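Long-range contacts in MHC class I antigen (Ctenopharyngodon idella, PDB 5H5Z), which binds short peptides in a groove of its membrane-distal domains and, paired with beta-2-microglobulin, presumably presents them to T cells: residues 7-12 against 21-26; 73-78 against 90-95; 81-86 against 133-138. One frame throughout, in Å; residues are numbered along the deposited sequence.

Contact 1: residues 7-12 against 21-26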
# COMPACT_ATOMS: atom_id res chain seq x y z
N TYR A 7 -6.21 6.37 -9.23
CA TYR A 7 -7.07 5.21 -9.41
C TYR A 7 -6.23 4.03 -9.85
O TYR A 7 -5.33 4.19 -10.68
CB TYR A 7 -8.19 5.51 -10.41
CG TYR A 7 -9.20 6.46 -9.83
CD1 TYR A 7 -10.26 6.00 -9.05
CD2 TYR A 7 -9.09 7.84 -10.04
CE1 TYR A 7 -11.19 6.87 -8.50
CE2 TYR A 7 -10.02 8.72 -9.50
CZ TYR A 7 -11.06 8.23 -8.73
OH TYR A 7 -11.98 9.09 -8.18
N VAL A 8 -6.51 2.87 -9.28
CA VAL A 8 -5.84 1.63 -9.69
C VAL A 8 -6.91 0.58 -10.04
O VAL A 8 -7.74 0.23 -9.20
CB VAL A 8 -4.82 1.11 -8.64
CG1 VAL A 8 -3.64 2.07 -8.52
CG2 VAL A 8 -5.46 0.87 -7.28
N TYR A 9 -6.91 0.14 -11.29
CA TYR A 9 -7.87 -0.86 -11.76
C TYR A 9 -7.16 -2.20 -11.95
O TYR A 9 -6.09 -2.25 -12.56
CB TYR A 9 -8.46 -0.49 -13.12
CG TYR A 9 -9.24 0.81 -13.24
CD1 TYR A 9 -9.61 1.56 -12.11
CD2 TYR A 9 -9.63 1.28 -14.49
CE1 TYR A 9 -10.33 2.75 -12.25
CE2 TYR A 9 -10.35 2.45 -14.64
CZ TYR A 9 -10.70 3.18 -13.52
OH TYR A 9 -11.40 4.34 -13.69
N THR A 10 -7.77 -3.27 -11.46
CA THR A 10 -7.26 -4.63 -11.70
C THR A 10 -8.28 -5.51 -12.42
O THR A 10 -9.38 -5.75 -11.91
CB THR A 10 -6.84 -5.34 -10.40
OG1 THR A 10 -5.89 -4.53 -9.69
CG2 THR A 10 -6.21 -6.71 -10.70
N GLY A 11 -7.90 -6.01 -13.58
CA GLY A 11 -8.72 -6.93 -14.33
C GLY A 11 -8.07 -8.31 -14.37
O GLY A 11 -6.88 -8.43 -14.63
N VAL A 12 -8.86 -9.33 -14.07
CA VAL A 12 -8.39 -10.70 -14.09
C VAL A 12 -9.26 -11.58 -14.97
O VAL A 12 -10.47 -11.56 -14.86
CB VAL A 12 -8.36 -11.30 -12.68
CG1 VAL A 12 -7.78 -12.70 -12.70
CG2 VAL A 12 -7.57 -10.39 -11.75
N PHE A 21 -13.14 -7.52 -12.28
CA PHE A 21 -12.67 -6.15 -12.25
C PHE A 21 -12.72 -5.62 -10.83
O PHE A 21 -13.71 -5.82 -10.13
CB PHE A 21 -13.55 -5.28 -13.17
CG PHE A 21 -13.10 -3.85 -13.25
CD1 PHE A 21 -12.12 -3.46 -14.15
CD2 PHE A 21 -13.69 -2.87 -12.45
CE1 PHE A 21 -11.71 -2.14 -14.25
CE2 PHE A 21 -13.29 -1.55 -12.53
CZ PHE A 21 -12.30 -1.18 -13.43
N THR A 22 -11.65 -4.94 -10.42
CA THR A 22 -11.59 -4.24 -9.14
C THR A 22 -11.02 -2.84 -9.36
O THR A 22 -10.04 -2.68 -10.08
CB THR A 22 -10.71 -5.00 -8.11
OG1 THR A 22 -11.17 -6.34 -7.96
CG2 THR A 22 -10.73 -4.31 -6.75
N ALA A 23 -11.65 -1.84 -8.76
CA ALA A 23 -11.11 -0.48 -8.81
C ALA A 23 -10.99 0.07 -7.40
O ALA A 23 -11.90 -0.08 -6.59
CB ALA A 23 -12.01 0.41 -9.65
N VAL A 24 -9.84 0.69 -7.12
CA VAL A 24 -9.62 1.41 -5.86
C VAL A 24 -9.20 2.85 -6.16
O VAL A 24 -8.36 3.10 -7.03
CB VAL A 24 -8.55 0.70 -4.99
CG1 VAL A 24 -8.08 1.57 -3.83
CG2 VAL A 24 -9.08 -0.64 -4.47
N GLY A 25 -9.80 3.81 -5.46
CA GLY A 25 -9.38 5.20 -5.58
C GLY A 25 -8.76 5.68 -4.29
O GLY A 25 -9.21 5.30 -3.21
N MET A 26 -7.73 6.51 -4.42
CA MET A 26 -6.93 6.96 -3.28
C MET A 26 -6.66 8.46 -3.35
O MET A 26 -6.40 9.01 -4.42
CB MET A 26 -5.59 6.22 -3.26
CG MET A 26 -5.68 4.72 -2.99
SD MET A 26 -4.10 3.92 -3.30
CE MET A 26 -4.14 3.76 -5.09
O HOH W 1 -10.10 -7.82 -9.98

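Contact 2: residues 73-78 against 90-95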
# COMPACT_ATOMS: atom_id res chain seq x y z
N LYS A 73 -12.74 -6.21 -19.85
CA LYS A 73 -13.04 -7.54 -20.38
C LYS A 73 -12.60 -7.66 -21.84
O LYS A 73 -11.96 -8.63 -22.23
CB LYS A 73 -14.54 -7.84 -20.29
CG LYS A 73 -15.02 -8.41 -18.96
CD LYS A 73 -16.55 -8.51 -18.93
CE LYS A 73 -17.10 -9.60 -19.84
NZ LYS A 73 -16.84 -10.97 -19.31
N ASP A 74 -12.96 -6.65 -22.63
CA ASP A 74 -12.67 -6.63 -24.06
C ASP A 74 -11.17 -6.52 -24.31
O ASP A 74 -10.62 -7.19 -25.19
CB ASP A 74 -13.40 -5.46 -24.73
CG ASP A 74 -14.92 -5.59 -24.67
OD1 ASP A 74 -15.44 -6.66 -24.27
OD2 ASP A 74 -15.61 -4.62 -25.05
N SER A 75 -10.53 -5.66 -23.52
CA SER A 75 -9.10 -5.37 -23.65
C SER A 75 -8.23 -6.59 -23.34
O SER A 75 -7.35 -6.93 -24.14
CB SER A 75 -8.70 -4.20 -22.75
OG SER A 75 -9.25 -2.98 -23.24
N ILE A 76 -8.48 -7.24 -22.21
CA ILE A 76 -7.67 -8.41 -21.81
C ILE A 76 -7.80 -9.55 -22.83
O ILE A 76 -6.83 -10.27 -23.08
CB ILE A 76 -7.95 -8.87 -20.36
CG1 ILE A 76 -6.82 -9.78 -19.85
CG2 ILE A 76 -9.32 -9.53 -20.23
CD1 ILE A 76 -6.80 -9.96 -18.35
N GLN A 77 -8.98 -9.70 -23.42
CA GLN A 77 -9.20 -10.71 -24.47
C GLN A 77 -8.25 -10.48 -25.65
O GLN A 77 -7.64 -11.41 -26.15
CB GLN A 77 -10.66 -10.69 -24.94
CG GLN A 77 -11.13 -12.02 -25.52
CD GLN A 77 -11.24 -13.12 -24.48
OE1 GLN A 77 -11.23 -12.86 -23.27
NE2 GLN A 77 -11.34 -14.36 -24.95
N ILE A 78 -8.13 -9.21 -26.05
CA ILE A 78 -7.30 -8.79 -27.17
C ILE A 78 -5.80 -9.05 -26.93
O ILE A 78 -5.13 -9.65 -27.77
CB ILE A 78 -7.58 -7.31 -27.54
CG1 ILE A 78 -8.94 -7.19 -28.23
CG2 ILE A 78 -6.48 -6.73 -28.42
CD1 ILE A 78 -9.46 -5.78 -28.36
N HIS A 90 -4.75 -14.48 -16.55
CA HIS A 90 -3.98 -13.31 -16.95
C HIS A 90 -4.57 -12.05 -16.35
O HIS A 90 -5.74 -12.04 -15.93
CB HIS A 90 -3.88 -13.24 -18.48
CG HIS A 90 -3.16 -14.40 -19.09
ND1 HIS A 90 -1.79 -14.51 -19.11
CD2 HIS A 90 -3.64 -15.53 -19.67
CE1 HIS A 90 -1.45 -15.65 -19.69
NE2 HIS A 90 -2.55 -16.28 -20.04
N THR A 91 -3.76 -11.00 -16.27
CA THR A 91 -4.16 -9.76 -15.61
C THR A 91 -3.95 -8.55 -16.51
O THR A 91 -3.02 -8.52 -17.33
CB THR A 91 -3.38 -9.51 -14.30
OG1 THR A 91 -2.04 -9.11 -14.60
CG2 THR A 91 -3.35 -10.76 -13.42
N TRP A 92 -4.82 -7.56 -16.34
CA TRP A 92 -4.75 -6.30 -17.05
C TRP A 92 -4.92 -5.21 -16.00
O TRP A 92 -5.86 -5.23 -15.21
CB TRP A 92 -5.86 -6.24 -18.11
CG TRP A 92 -5.94 -4.96 -18.90
CD1 TRP A 92 -6.97 -4.06 -18.90
CD2 TRP A 92 -4.96 -4.46 -19.81
NE1 TRP A 92 -6.69 -3.02 -19.76
CE2 TRP A 92 -5.46 -3.24 -20.33
CE3 TRP A 92 -3.71 -4.92 -20.26
CZ2 TRP A 92 -4.76 -2.47 -21.26
CZ3 TRP A 92 -3.00 -4.16 -21.18
CH2 TRP A 92 -3.53 -2.94 -21.67
N GLN A 93 -3.98 -4.27 -15.99
CA GLN A 93 -3.96 -3.22 -14.98
C GLN A 93 -3.89 -1.83 -15.58
O GLN A 93 -3.28 -1.62 -16.63
CB GLN A 93 -2.76 -3.40 -14.05
CG GLN A 93 -2.89 -4.50 -13.02
CD GLN A 93 -1.54 -4.88 -12.43
OE1 GLN A 93 -0.69 -5.45 -13.11
NE2 GLN A 93 -1.33 -4.54 -11.16
N ASN A 94 -4.50 -0.88 -14.89
CA ASN A 94 -4.43 0.53 -15.24
C ASN A 94 -4.22 1.31 -13.95
O ASN A 94 -4.92 1.07 -12.95
CB ASN A 94 -5.73 0.95 -15.94
CG ASN A 94 -5.76 2.42 -16.37
OD1 ASN A 94 -4.73 3.03 -16.70
ND2 ASN A 94 -6.96 2.97 -16.42
N MET A 95 -3.24 2.19 -13.94
CA MET A 95 -3.14 3.19 -12.88
C MET A 95 -3.01 4.57 -13.51
O MET A 95 -2.30 4.76 -14.50
CB MET A 95 -1.98 2.90 -11.92
CG MET A 95 -0.60 2.95 -12.56
SD MET A 95 0.69 2.34 -11.46
CE MET A 95 0.54 3.49 -10.09
O HOH W 2 -8.29 -1.08 -21.06

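Contact 3: residues 81-86 against 133-138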
# COMPACT_ATOMS: atom_id res chain seq x y z
N GLU A 81 -4.58 -12.84 -26.78
CA GLU A 81 -4.49 -13.39 -28.13
C GLU A 81 -3.20 -12.97 -28.82
O GLU A 81 -2.60 -13.75 -29.56
CB GLU A 81 -5.71 -12.96 -28.96
CG GLU A 81 -7.00 -13.68 -28.57
CD GLU A 81 -8.25 -12.93 -29.01
OE1 GLU A 81 -8.16 -11.78 -29.47
OE2 GLU A 81 -9.35 -13.51 -28.87
N ARG A 82 -2.76 -11.74 -28.56
CA ARG A 82 -1.54 -11.21 -29.17
C ARG A 82 -0.26 -11.86 -28.62
O ARG A 82 0.74 -11.97 -29.33
CB ARG A 82 -1.51 -9.68 -29.08
CG ARG A 82 -2.15 -9.04 -30.30
CD ARG A 82 -3.07 -7.87 -29.98
NE ARG A 82 -2.34 -6.66 -29.65
CZ ARG A 82 -2.85 -5.42 -29.69
NH1 ARG A 82 -2.11 -4.38 -29.35
NH2 ARG A 82 -4.10 -5.22 -30.10
N PHE A 83 -0.31 -12.31 -27.37
CA PHE A 83 0.78 -13.09 -26.79
C PHE A 83 0.62 -14.60 -27.00
O PHE A 83 1.43 -15.39 -26.51
CB PHE A 83 0.95 -12.78 -25.30
CG PHE A 83 1.64 -11.48 -25.02
CD1 PHE A 83 3.03 -11.43 -24.89
CD2 PHE A 83 0.91 -10.30 -24.88
CE1 PHE A 83 3.67 -10.23 -24.63
CE2 PHE A 83 1.55 -9.10 -24.62
CZ PHE A 83 2.93 -9.06 -24.49
N ASN A 84 -0.42 -14.97 -27.74
CA ASN A 84 -0.75 -16.38 -28.02
C ASN A 84 -1.03 -17.17 -26.75
O ASN A 84 -0.52 -18.28 -26.56
CB ASN A 84 0.33 -17.05 -28.87
CG ASN A 84 0.60 -16.32 -30.17
OD1 ASN A 84 -0.32 -15.87 -30.85
ND2 ASN A 84 1.88 -16.19 -30.52
N GLN A 85 -1.84 -16.59 -25.87
CA GLN A 85 -2.19 -17.22 -24.59
C GLN A 85 -3.71 -17.37 -24.48
O GLN A 85 -4.41 -16.44 -24.09
CB GLN A 85 -1.63 -16.39 -23.43
CG GLN A 85 -0.11 -16.23 -23.43
CD GLN A 85 0.36 -15.09 -22.53
OE1 GLN A 85 -0.37 -14.14 -22.27
NE2 GLN A 85 1.60 -15.18 -22.07
N SER A 86 -4.20 -18.55 -24.83
CA SER A 86 -5.64 -18.83 -24.81
C SER A 86 -6.08 -19.57 -23.55
O SER A 86 -7.26 -19.86 -23.36
CB SER A 86 -6.05 -19.61 -26.07
OG SER A 86 -5.38 -20.86 -26.13
N ASN A 133 6.36 -3.13 -25.82
CA ASN A 133 6.66 -4.31 -26.63
C ASN A 133 5.93 -4.24 -27.98
O ASN A 133 5.04 -3.40 -28.15
CB ASN A 133 6.30 -5.59 -25.87
CG ASN A 133 4.91 -5.54 -25.27
OD1 ASN A 133 3.92 -5.36 -25.98
ND2 ASN A 133 4.82 -5.72 -23.96
N PRO A 134 6.30 -5.11 -28.94
CA PRO A 134 5.61 -5.13 -30.24
C PRO A 134 4.10 -5.31 -30.12
O PRO A 134 3.35 -4.72 -30.90
CB PRO A 134 6.24 -6.33 -30.95
CG PRO A 134 7.61 -6.42 -30.37
CD PRO A 134 7.44 -6.06 -28.93
N GLN A 135 3.66 -6.12 -29.16
CA GLN A 135 2.23 -6.38 -28.93
C GLN A 135 1.47 -5.10 -28.60
O GLN A 135 0.29 -4.97 -28.93
CB GLN A 135 2.03 -7.40 -27.80
CG GLN A 135 2.47 -8.82 -28.12
CD GLN A 135 3.95 -9.06 -27.89
OE1 GLN A 135 4.71 -8.14 -27.56
NE2 GLN A 135 4.37 -10.31 -28.05
N ALA A 136 2.15 -4.15 -27.95
CA ALA A 136 1.52 -2.89 -27.57
C ALA A 136 1.46 -1.86 -28.70
O ALA A 136 0.68 -0.91 -28.63
CB ALA A 136 2.22 -2.29 -26.35
N VAL A 137 2.27 -2.06 -29.74
CA VAL A 137 2.38 -1.08 -30.84
C VAL A 137 1.07 -0.90 -31.61
O VAL A 137 0.72 0.22 -32.00
CB VAL A 137 3.56 -1.42 -31.79
CG1 VAL A 137 3.66 -0.41 -32.93
CG2 VAL A 137 4.87 -1.44 -31.01
N ILE A 138 0.34 -1.99 -31.83
CA ILE A 138 -0.98 -1.91 -32.46
C ILE A 138 -1.92 -0.99 -31.67
O ILE A 138 -2.63 -0.17 -32.26
CB ILE A 138 -1.62 -3.31 -32.64
CG1 ILE A 138 -0.78 -4.16 -33.60
CG2 ILE A 138 -3.06 -3.20 -33.14
CD1 ILE A 138 -1.09 -5.63 -33.55

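Contact 1: residues 7-12 against 21-26
Tyr9 and Phe21 form the apolar centre. Their side chains run alongside each other on the same face of the sheet as an edge-to-face pair, the edge of Phe21 toward the face of Tyr9, with planes at 63° and centroids 5.3 Å apart. Phe21 CZ comes to 3.7 Å from Tyr9 CG, near the rim of that ring, and chi1 of -178°, with CG anti to the backbone N, carries the Phe21 ring there. Ala23 CB extends the patch, 3.6 Å from Tyr9 CD1. Farther along, Tyr7 CD1 lies 3.7 Å from Gly25 CA; the Tyr7 ring lies close over Gly25, which has no side chain to fend it off. The other face carries Val8 and Val24, side by side with Val8 CG2 3.8 Å from Val24 CB, and the Met26 chain, bent at its last torsion, brings CE to Val8 CG1.

Between these two faces runs the antiparallel backbone pairing. Val8 and Val24 exchange two nearly straight hydrogen bonds, with Val8 N 2.9 Å from Val24 O. Thr10 and Thr22 are also doubly bonded: Thr10 N lies 2.7 Å from Thr22 O, while the return bond, Thr22 N to Thr10 O, is less straight (152°). At the polar edge one water donates to Thr10 O and accepts from Thr22 OG1.

This hairpin belongs to the groove floor of the MHC class I fold. Phe21 packs on helix 55-82, Tyr7 OH hydrogen-bonds the backbone of the bound peptide, and Tyr9 OH hydrogen-bonds Tyr96 OH. Val8 and Val24 rest on Phe57 and Leu55 of the beta-2-microglobulin chain, and strands 30-36 and 90-100 flank the pair.

Contact 2: residues 73-78 against 90-95
Ser75 lays its CB over one face of the Trp92 indole, 4.2 Å from the centroid of the five-membered ring and 28° off the ring normal, a CH-pi contact displaced toward the rim on the NE1 side. Trp92 CB points toward the helix, and CG anti to the backbone N (chi1 178°) sets the indole beside Ser75. The next residue, Ile76, and Trp92 run past each other head to tail: the extended Ile76 chain, CG1 anti to the backbone N, sends CD1 to the strand backbone, 3.4 Å from His90 O and 3.8 Å from Trp92 CB. The alpha carbons of Ile76 and Trp92 are the nearest across the contact, 6.0 Å apart.

The polar link is indirect. A water accepts from Trp92 NE1 at 2.8 Å and donates to Ser75 OG at 3.0 Å. Ser75 OG also bonds to Val71 O and to the peptide backbone.

Residues 73-78 and 90-95 thus meet by packing and one bridging water. The chemistry implies a mixed boundary: Ile76 CD1 and Trp92 CB carry the apolar part near the strand, while Ser75 OG, the water and Trp92 NE1 form a polar patch beside the peptide, an apolar side chain of which also packs on Ser75 and Trp92.

Contact 3: residues 81-86 against 133-138
Arg82 leaves the last turn of helix 55-82 with CB 4.2 Å from Gln135 CG, then bends at chi2 and chi3 so that its tip turns across the start of helix 134-145. NE makes a weak bond to Gln135 O. NH1 takes the same oxygen far more directly, at 2.5 Å, a very short distance, with an N-H...O angle of 164° and the acceptor in the guanidinium plane. NH1 approaches nearly along the C=O axis; with the weak NE bond, the one oxygen takes two donors, chiefly NH1. NH1 also bonds Thr139 OG1, in the next turn of that helix. Over one face of the guanidinium lies Ile138, whose CB is 3.5 Å from NH1 and whose CG2 is 3.8 Å from NH2.

Beside the arginine, Phe83 stacks on Gln135. The ring and the amide are almost parallel, 6° apart, while Gln135 CG stands 3.7 Å from the ring centroid, nearly on its normal, as a CH-pi contact. Gln135 bends at chi2 to lay its amide flat there. Asn133 ND2 meets the ring edge at CZ.

Both segments are helix ends: Asn84 closes helix 55-82 in a Schellman motif, and Asn133 is the N-cap of helix 134-145, with a weak OD1 bond from Ala136 N. The joined ends belong to the two helical walls of an MHC class I groove, meeting where Arg82 also packs on the peptide backbone.

Contacts 1 and 2 are buried and contact 3 lies at the surface, a difference their chemistry reflects. Contact 1 pairs two strands within the groove floor by regular backbone bonding; contact 2 sets a helical wall on that floor by packing and one water; contact 3 joins two wall ends through a charged side chain and a stacked amide. Strands 3-13 and 90-100 are neighbours, so contacts 1 and 2 touch directly, with Gly11 N 2.7 Å from Trp92 O as a probable hydrogen bond. Contacts 2 and 3 share helix 55-82 and meet by packing, with His90 CE1 3.2 Å from Gln85 OE1, whereas contacts 1 and 3 do not touch.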